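Local coordinates for citrate lyase subunit beta-like protein (Mycobacterium tuberculosis H37Rv, PDB 6CHU) that is a magnesium-dependent TIM-barrel lyase of the HpcH/HpaI aldolase family, probably acting in itaconate dissimilation and leucine catabolism, at residues T214-H218 and P219-P223. Numbering follows the deposited sequence.
Sequences TVCIH and PSQIP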
loop_
_atom_site.group_PDB
_atom_site.type_symbol
_atom_site.label_atom_id
_atom_site.label_comp_id
_atom_site.label_asym_id
_atom_site.label_seq_id
_atom_site.Cartn_x
_atom_site.Cartn_y
_atom_site.Cartn_z
ATOM N N THR A 214 -0.758 -20.835 -4.632
ATOM C CA THR A 214 -1.946 -20.278 -5.273
ATOM C C THR A 214 -3.110 -21.214 -4.981
ATOM O O THR A 214 -3.043 -22.409 -5.297
ATOM C CB THR A 214 -1.747 -20.114 -6.781
ATOM O OG1 THR A 214 -0.876 -19.004 -7.020
ATOM C CG2 THR A 214 -3.091 -19.851 -7.478
ATOM N N VAL A 215 -4.166 -20.683 -4.379
ATOM C CA VAL A 215 -5.327 -21.500 -4.048
ATOM C C VAL A 215 -6.242 -21.574 -5.261
ATOM O O VAL A 215 -6.414 -20.590 -5.999
ATOM C CB VAL A 215 -6.051 -20.942 -2.811
ATOM C CG1 VAL A 215 -7.231 -21.844 -2.441
ATOM C CG2 VAL A 215 -5.061 -20.859 -1.634
ATOM N N CYS A 216 -6.801 -22.761 -5.492
ATOM C CA CYS A 216 -7.630 -23.056 -6.653
ATOM C C CYS A 216 -9.034 -23.462 -6.226
ATOM O O CYS A 216 -9.237 -23.983 -5.127
ATOM C CB CYS A 216 -7.028 -24.187 -7.482
ATOM S SG CYS A 216 -5.366 -23.851 -8.055
ATOM N N ILE A 217 -10.002 -23.243 -7.119
ATOM C CA ILE A 217 -11.378 -23.670 -6.886
ATOM C C ILE A 217 -11.815 -24.764 -7.842
ATOM O O ILE A 217 -12.955 -25.246 -7.741
ATOM C CB ILE A 217 -12.348 -22.475 -6.938
ATOM C CG1 ILE A 217 -11.953 -21.538 -8.066
ATOM C CG2 ILE A 217 -12.307 -21.683 -5.620
ATOM C CD1 ILE A 217 -12.917 -21.517 -9.146
ATOM N N HIS A 218 -10.943 -25.201 -8.750
ATOM C CA HIS A 218 -11.258 -26.310 -9.642
ATOM C C HIS A 218 -9.988 -27.123 -9.868
ATOM O O HIS A 218 -8.905 -26.540 -10.022
ATOM C CB HIS A 218 -11.810 -25.810 -10.984
ATOM C CG HIS A 218 -12.418 -26.881 -11.834
ATOM N ND1 HIS A 218 -11.676 -27.652 -12.705
ATOM C CD2 HIS A 218 -13.700 -27.298 -11.961
ATOM C CE1 HIS A 218 -12.476 -28.501 -13.329
ATOM N NE2 HIS A 218 -13.708 -28.308 -12.896
ATOM N N PRO A 219 -10.077 -28.456 -9.875
ATOM C CA PRO A 219 -8.848 -29.264 -9.975
ATOM C C PRO A 219 -8.066 -29.048 -11.262
ATOM O O PRO A 219 -6.847 -29.267 -11.268
ATOM C CB PRO A 219 -9.363 -30.707 -9.865
ATOM C CG PRO A 219 -10.796 -30.646 -10.265
ATOM C CD PRO A 219 -11.290 -29.296 -9.813
ATOM N N SER A 220 -8.722 -28.617 -12.346
ATOM C CA SER A 220 -8.007 -28.336 -13.590
ATOM C C SER A 220 -6.995 -27.211 -13.423
ATOM O O SER A 220 -6.073 -27.092 -14.240
ATOM C CB SER A 220 -8.998 -27.970 -14.700
ATOM O OG SER A 220 -9.623 -26.736 -14.393
ATOM N N GLN A 221 -7.148 -26.381 -12.394
ATOM C CA GLN A 221 -6.206 -25.296 -12.160
ATOM C C GLN A 221 -4.917 -25.766 -11.501
ATOM O O GLN A 221 -3.906 -25.059 -11.579
ATOM C CB GLN A 221 -6.866 -24.214 -11.300
ATOM C CG GLN A 221 -8.136 -23.635 -11.923
ATOM C CD GLN A 221 -8.813 -22.616 -11.022
ATOM O OE1 GLN A 221 -9.117 -22.901 -9.870
ATOM N NE2 GLN A 221 -9.054 -21.416 -11.551
ATOM N N ILE A 222 -4.921 -26.939 -10.861
ATOM C CA ILE A 222 -3.733 -27.382 -10.121
ATOM C C ILE A 222 -2.523 -27.573 -11.027
ATOM O O ILE A 222 -1.429 -27.107 -10.667
ATOM C CB ILE A 222 -4.057 -28.641 -9.297
ATOM C CG1 ILE A 222 -5.072 -28.323 -8.192
ATOM C CG2 ILE A 222 -2.783 -29.211 -8.696
ATOM C CD1 ILE A 222 -4.523 -27.454 -7.051
ATOM N N PRO A 223 -2.622 -28.240 -12.183
ATOM C CA PRO A 223 -1.432 -28.362 -13.045
ATOM C C PRO A 223 -0.882 -27.021 -13.483
ATOM O O PRO A 223 0.342 -26.854 -13.587
ATOM C CB PRO A 223 -1.948 -29.176 -14.242
ATOM C CG PRO A 223 -3.111 -29.920 -13.716
ATOM C CD PRO A 223 -3.760 -29.011 -12.721
#
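Gln221 N donates to His218 O (3.0 Å), closing a type I beta turn from His218 to Gln221 that swings the chain from strand 213-216 into helix 221-228. The carboxamide of Gln221 reaches back to the residues just after the strand, its chain extended beyond CG (chi2 177°), and its OE1 takes two backbone donors: Ile217 N at 2.9 Å, nearly in line with the C=O, and His218 N at 3.1 Å, well above the amide plane. Gln221 NE2 is bonded to His190 O, so both ends of the amide are held and its rotation is fixed. Gln221 N to His218 O and His218 N to Gln221 OE1 together make a capping box at the passage from the last strand of the eight-stranded TIM barrel to the helix after it. A chi1 of -168° turns the His218 ring away from its own N and alongside Pro219 and Ser220, where ND1 accepts from Ser220 N (3.1 Å), tilted from the ring plane; a hydrogen bond also joins His218 ND1 and Ser220 OG (2.8 Å). Pro219 CD sits over one ring face, 3.5 Å from the centroid, a CH-pi contact. On the strand, Cys216 SG packs against Gln221 CB and Ile222 CD1 (3.8 Å to the latter), while Leu19 of strand 17-22 touches Pro219 and Ile222.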